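Local coordinates for protein trans-4-hydroxy-L-proline dehydratase (Clostridioides difficile 70-100-2010, PDB 6VXC) that uses a glycyl radical to dehydrate trans-4-hydroxy-L-proline to (S)-1-pyrroline-5-carboxylate during anaerobic breakdown of this amino acid, at residues N362-V376 with P395-F409. Residues are numbered along the deposited sequence; the frame is centred on the assembly and turned at random.
Sequences NINTGGINPDGQDGV and PSSNVQISKKTPQKF
Strands 362-366 and 396-401 are the parallel neighbours of a beta-alpha-beta unit whose crossover is helix 378-390, and five backbone hydrogen bonds join them, from Ile363 N to Ser396 O through to Gly367 N to Gln400 O. The sheet face bearing Asn362, Asn364 and Asn398 is polar, with amides linked in pairs. Asn398 ND2 donates to Asn362 OD1 (3.0 Å); the acceptor lies in the Asn398 amide plane, but the donor stands 57° out of the Asn362 carbonyl plane, so no lone pair is addressed. The same ND2 reaches Ser396 OG at 3.2 Å, and Asn398 OD1 accepts from Ala425 N. Farther along, Gln400 NE2 meets Asn364 OD1 (3.0 Å), their amide planes perpendicular; that oxygen also takes Thr451 N, while Gln400 OE1 is hydrogen-bonded to Thr429 OG1. Amides suit these buried places because each both donates and accepts without charge.

The face of Ile363, Thr365, Ser397 and Val399 is mixed. Ile363 CD1 rests on Pro395 CB at 3.9 Å. A water bonded to both Thr365 OG1 and Ser397 OG donates to Asn398 O. Chi1 of -64° sets Thr365 OG1 beside the backbone N, leaving CG2 anti to it and against Phe409 CZ. Val376 CG2 sits over one Phe409 face in a CH-pi contact, 3.8 Å from the centroid. At Gly366 (phi 107°) a side chain would jam against the preceding carbonyl O and strike that ring. Another water donates to Gly367 O and Asp374 OD1 and accepts from Thr405 OG1.

Asn362 ND2 bonds Gly453 O, beside Cys454, the probable radical cysteine; the amide network thus ties the sheet to active-site backbone.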
loop_
_atom_site.group_PDB
_atom_site.type_symbol
_atom_site.label_atom_id
_atom_site.label_comp_id
_atom_site.label_asym_id
_atom_site.label_seq_id
_atom_site.Cartn_x
_atom_site.Cartn_y
_atom_site.Cartn_z
ATOM N N ASN A 362 1.938 4.906 5.007
ATOM C CA ASN A 362 3.242 5.382 4.569
ATOM C C ASN A 362 3.410 6.865 4.914
ATOM O O ASN A 362 2.684 7.713 4.396
ATOM C CB ASN A 362 3.362 5.130 3.065
ATOM C CG ASN A 362 4.751 5.383 2.527
ATOM O OD1 ASN A 362 5.457 6.276 2.976
ATOM N ND2 ASN A 362 5.123 4.627 1.500
ATOM N N ILE A 363 4.391 7.176 5.760
ATOM C CA ILE A 363 4.702 8.546 6.153
ATOM C C ILE A 363 5.961 8.996 5.413
ATOM O O ILE A 363 6.959 8.269 5.376
ATOM C CB ILE A 363 4.843 8.655 7.686
ATOM C CG1 ILE A 363 3.499 8.284 8.347
ATOM C CG2 ILE A 363 5.303 10.055 8.085
ATOM C CD1 ILE A 363 3.474 8.272 9.870
ATOM N N ASN A 364 5.888 10.179 4.780
ATOM C CA ASN A 364 6.956 10.788 3.991
ATOM C C ASN A 364 7.564 11.939 4.810
ATOM O O ASN A 364 6.902 12.956 5.036
ATOM C CB ASN A 364 6.410 11.333 2.671
ATOM C CG ASN A 364 6.213 10.274 1.575
ATOM O OD1 ASN A 364 6.141 10.640 0.410
ATOM N ND2 ASN A 364 6.077 8.993 1.937
ATOM N N THR A 365 8.813 11.796 5.230
ATOM C CA THR A 365 9.507 12.801 6.027
ATOM C C THR A 365 10.652 13.398 5.216
ATOM O O THR A 365 11.366 12.682 4.504
ATOM C CB THR A 365 10.009 12.173 7.349
ATOM O OG1 THR A 365 8.888 11.746 8.127
ATOM C CG2 THR A 365 10.838 13.148 8.199
ATOM N N GLY A 366 10.825 14.713 5.317
ATOM C CA GLY A 366 11.859 15.380 4.549
ATOM C C GLY A 366 11.290 16.196 3.401
ATOM O O GLY A 366 10.500 17.118 3.621
ATOM N N GLY A 367 11.680 15.856 2.173
ATOM C CA GLY A 367 11.072 16.396 0.982
ATOM C C GLY A 367 11.176 17.908 0.904
ATOM O O GLY A 367 12.185 18.518 1.287
ATOM N N ILE A 368 10.127 18.515 0.339
ATOM C CA ILE A 368 10.035 19.952 0.123
ATOM C C ILE A 368 8.767 20.466 0.785
ATOM O O ILE A 368 7.803 19.728 0.991
ATOM C CB ILE A 368 10.057 20.318 -1.374
ATOM C CG1 ILE A 368 8.942 19.579 -2.127
ATOM C CG2 ILE A 368 11.400 19.980 -1.992
ATOM C CD1 ILE A 368 8.957 19.867 -3.563
ATOM N N ASN A 369 8.782 21.752 1.129
ATOM C CA ASN A 369 7.609 22.387 1.708
ATOM C C ASN A 369 6.656 22.835 0.607
ATOM O O ASN A 369 6.952 22.719 -0.586
ATOM C CB ASN A 369 8.033 23.532 2.636
ATOM C CG ASN A 369 8.786 24.646 1.930
ATOM O OD1 ASN A 369 8.633 24.880 0.741
ATOM N ND2 ASN A 369 9.603 25.361 2.695
ATOM N N PRO A 370 5.474 23.331 0.978
ATOM C CA PRO A 370 4.506 23.731 -0.048
ATOM C C PRO A 370 5.027 24.794 -1.000
ATOM O O PRO A 370 4.506 24.897 -2.115
ATOM C CB PRO A 370 3.312 24.224 0.779
ATOM C CG PRO A 370 3.396 23.421 2.026
ATOM C CD PRO A 370 4.869 23.322 2.324
ATOM N N ASP A 371 6.052 25.560 -0.622
ATOM C CA ASP A 371 6.656 26.523 -1.534
ATOM C C ASP A 371 7.701 25.896 -2.448
ATOM O O ASP A 371 8.213 26.583 -3.333
ATOM C CB ASP A 371 7.306 27.673 -0.746
ATOM C CG ASP A 371 6.282 28.578 -0.071
ATOM O OD1 ASP A 371 5.182 28.739 -0.623
ATOM O OD2 ASP A 371 6.580 29.129 1.005
ATOM N N GLY A 372 8.014 24.617 -2.282
ATOM C CA GLY A 372 8.996 23.964 -3.124
ATOM C C GLY A 372 10.443 24.011 -2.664
ATOM O O GLY A 372 11.329 23.610 -3.428
ATOM N N GLN A 373 10.723 24.526 -1.478
ATOM C CA GLN A 373 12.078 24.575 -0.947
ATOM C C GLN A 373 12.272 23.474 0.101
ATOM O O GLN A 373 11.320 22.828 0.533
ATOM C CB GLN A 373 12.366 25.978 -0.383
ATOM C CG GLN A 373 12.352 27.085 -1.470
ATOM C CD GLN A 373 13.424 26.883 -2.576
ATOM O OE1 GLN A 373 14.516 26.369 -2.312
ATOM N NE2 GLN A 373 13.094 27.265 -3.811
ATOM N N ASP A 374 13.525 23.277 0.518
ATOM C CA ASP A 374 13.892 22.239 1.480
ATOM C C ASP A 374 12.917 22.172 2.647
ATOM O O ASP A 374 12.679 23.166 3.328
ATOM C CB ASP A 374 15.317 22.488 2.000
ATOM C CG ASP A 374 15.667 21.608 3.192
ATOM O OD1 ASP A 374 15.091 20.499 3.313
ATOM O OD2 ASP A 374 16.519 22.028 4.005
ATOM N N GLY A 375 12.338 20.989 2.863
ATOM C CA GLY A 375 11.317 20.784 3.874
ATOM C C GLY A 375 11.781 20.190 5.189
ATOM O O GLY A 375 10.976 20.045 6.115
ATOM N N VAL A 376 13.055 19.818 5.297
ATOM C CA VAL A 376 13.559 19.298 6.563
ATOM C C VAL A 376 13.408 20.364 7.637
ATOM O O VAL A 376 13.824 21.512 7.458
ATOM C CB VAL A 376 15.015 18.838 6.406
ATOM C CG1 VAL A 376 15.646 18.575 7.765
ATOM C CG2 VAL A 376 15.056 17.581 5.527
ATOM N N PRO A 395 3.805 2.586 11.786
ATOM C CA PRO A 395 3.596 2.944 10.390
ATOM C C PRO A 395 4.841 2.641 9.557
ATOM O O PRO A 395 5.891 2.258 10.088
ATOM C CB PRO A 395 3.356 4.448 10.448
ATOM C CG PRO A 395 4.202 4.888 11.620
ATOM C CD PRO A 395 4.079 3.772 12.619
ATOM N N SER A 396 4.708 2.824 8.254
ATOM C CA SER A 396 5.814 2.676 7.320
ATOM C C SER A 396 6.462 4.053 7.197
ATOM O O SER A 396 5.992 4.912 6.441
ATOM C CB SER A 396 5.289 2.125 5.993
ATOM O OG SER A 396 6.307 1.941 5.041
ATOM N N SER A 397 7.541 4.271 7.968
ATOM C CA SER A 397 8.148 5.592 8.136
ATOM C C SER A 397 9.319 5.743 7.165
ATOM O O SER A 397 10.362 5.099 7.327
ATOM C CB SER A 397 8.605 5.797 9.582
ATOM O OG SER A 397 9.223 7.068 9.731
ATOM N N ASN A 398 9.151 6.606 6.173
ATOM C CA ASN A 398 10.098 6.734 5.070
ATOM C C ASN A 398 10.516 8.186 4.905
ATOM O O ASN A 398 9.938 9.093 5.510
ATOM C CB ASN A 398 9.477 6.202 3.773
ATOM C CG ASN A 398 9.045 4.784 3.914
ATOM O OD1 ASN A 398 9.852 3.926 4.230
ATOM N ND2 ASN A 398 7.774 4.536 3.768
ATOM N N VAL A 399 11.488 8.412 4.019
ATOM C CA VAL A 399 12.025 9.743 3.783
ATOM C C VAL A 399 11.943 10.088 2.300
ATOM O O VAL A 399 12.081 9.219 1.434
ATOM C CB VAL A 399 13.478 9.858 4.307
ATOM C CG1 VAL A 399 13.494 9.580 5.810
ATOM C CG2 VAL A 399 14.442 8.946 3.553
ATOM N N GLN A 400 11.636 11.353 2.028
ATOM C CA GLN A 400 11.788 11.960 0.716
ATOM C C GLN A 400 13.116 12.705 0.683
ATOM O O GLN A 400 13.363 13.589 1.511
ATOM C CB GLN A 400 10.637 12.915 0.400
ATOM C CG GLN A 400 9.461 12.296 -0.335
ATOM C CD GLN A 400 8.539 13.350 -0.938
ATOM O OE1 GLN A 400 8.992 14.262 -1.631
ATOM N NE2 GLN A 400 7.244 13.256 -0.638
ATOM N N ILE A 401 13.945 12.366 -0.286
ATOM C CA ILE A 401 15.250 12.966 -0.462
ATOM C C ILE A 401 15.180 13.821 -1.714
ATOM O O ILE A 401 14.855 13.319 -2.791
ATOM C CB ILE A 401 16.345 11.895 -0.572
ATOM C CG1 ILE A 401 16.363 10.997 0.677
ATOM C CG2 ILE A 401 17.690 12.537 -0.863
ATOM C CD1 ILE A 401 16.503 11.727 2.013
ATOM N N SER A 402 15.469 15.107 -1.557
ATOM C CA SER A 402 15.552 16.091 -2.623
ATOM C C SER A 402 17.006 16.490 -2.833
ATOM O O SER A 402 17.838 16.367 -1.934
ATOM C CB SER A 402 14.707 17.334 -2.268
ATOM O OG SER A 402 15.000 18.454 -3.089
ATOM N N LYS A 403 17.296 17.010 -4.030
ATOM C CA LYS A 403 18.570 17.690 -4.242
ATOM C C LYS A 403 18.763 18.842 -3.256
ATOM O O LYS A 403 19.896 19.281 -3.047
ATOM C CB LYS A 403 18.653 18.207 -5.675
ATOM C CG LYS A 403 17.616 19.263 -5.972
ATOM C CD LYS A 403 17.652 19.735 -7.414
ATOM C CE LYS A 403 16.653 20.878 -7.627
ATOM N NZ LYS A 403 16.705 21.439 -9.007
ATOM N N LYS A 404 17.680 19.343 -2.666
ATOM C CA LYS A 404 17.700 20.412 -1.677
ATOM C C LYS A 404 17.836 19.918 -0.239
ATOM O O LYS A 404 17.969 20.747 0.666
ATOM C CB LYS A 404 16.422 21.255 -1.778
ATOM C CG LYS A 404 16.073 21.806 -3.176
ATOM C CD LYS A 404 14.757 22.540 -3.072
ATOM C CE LYS A 404 14.416 23.401 -4.283
ATOM N NZ LYS A 404 13.916 22.588 -5.387
ATOM N N THR A 405 17.827 18.610 -0.019
ATOM C CA THR A 405 17.851 18.012 1.312
ATOM C C THR A 405 19.257 18.091 1.899
ATOM O O THR A 405 20.224 17.736 1.226
ATOM C CB THR A 405 17.412 16.545 1.238
ATOM O OG1 THR A 405 16.069 16.456 0.742
ATOM C CG2 THR A 405 17.529 15.857 2.612
ATOM N N PRO A 406 19.408 18.529 3.144
ATOM C CA PRO A 406 20.743 18.549 3.759
ATOM C C PRO A 406 21.327 17.149 3.872
ATOM O O PRO A 406 20.615 16.176 4.121
ATOM C CB PRO A 406 20.491 19.182 5.133
ATOM C CG PRO A 406 19.180 19.928 4.963
ATOM C CD PRO A 406 18.386 19.150 3.998
ATOM N N GLN A 407 22.630 17.045 3.625
ATOM C CA GLN A 407 23.281 15.742 3.708
ATOM C C GLN A 407 23.146 15.136 5.100
ATOM O O GLN A 407 23.058 13.916 5.237
ATOM C CB GLN A 407 24.752 15.860 3.306
ATOM C CG GLN A 407 25.435 14.512 3.088
ATOM C CD GLN A 407 25.033 13.846 1.786
ATOM O OE1 GLN A 407 24.120 14.303 1.095
ATOM N NE2 GLN A 407 25.740 12.772 1.428
ATOM N N LYS A 408 23.101 15.963 6.141
ATOM C CA LYS A 408 22.934 15.435 7.492
ATOM C C LYS A 408 21.640 14.634 7.624
ATOM O O LYS A 408 21.608 13.592 8.291
ATOM C CB LYS A 408 22.948 16.578 8.509
ATOM C CG LYS A 408 22.629 16.146 9.936
ATOM C CD LYS A 408 22.652 17.329 10.920
ATOM C CE LYS A 408 22.199 16.905 12.310
ATOM N NZ LYS A 408 21.971 18.074 13.195
ATOM N N PHE A 409 20.559 15.114 7.007
ATOM C CA PHE A 409 19.292 14.395 7.090
ATOM C C PHE A 409 19.390 13.055 6.373
ATOM O O PHE A 409 19.002 12.018 6.913
ATOM C CB PHE A 409 18.167 15.247 6.504
ATOM C CG PHE A 409 16.806 14.580 6.547
ATOM C CD1 PHE A 409 16.041 14.615 7.701
ATOM C CD2 PHE A 409 16.297 13.922 5.432
ATOM C CE1 PHE A 409 14.791 14.012 7.747
ATOM C CE2 PHE A 409 15.043 13.305 5.477
ATOM C CZ PHE A 409 14.287 13.354 6.645
HETATM O O HOH W 1 8.639 9.145 7.975
HETATM O O HOH W 2 14.675 18.067 2.185
HETATM O O HOH W 3 8.094 16.597 -0.747
#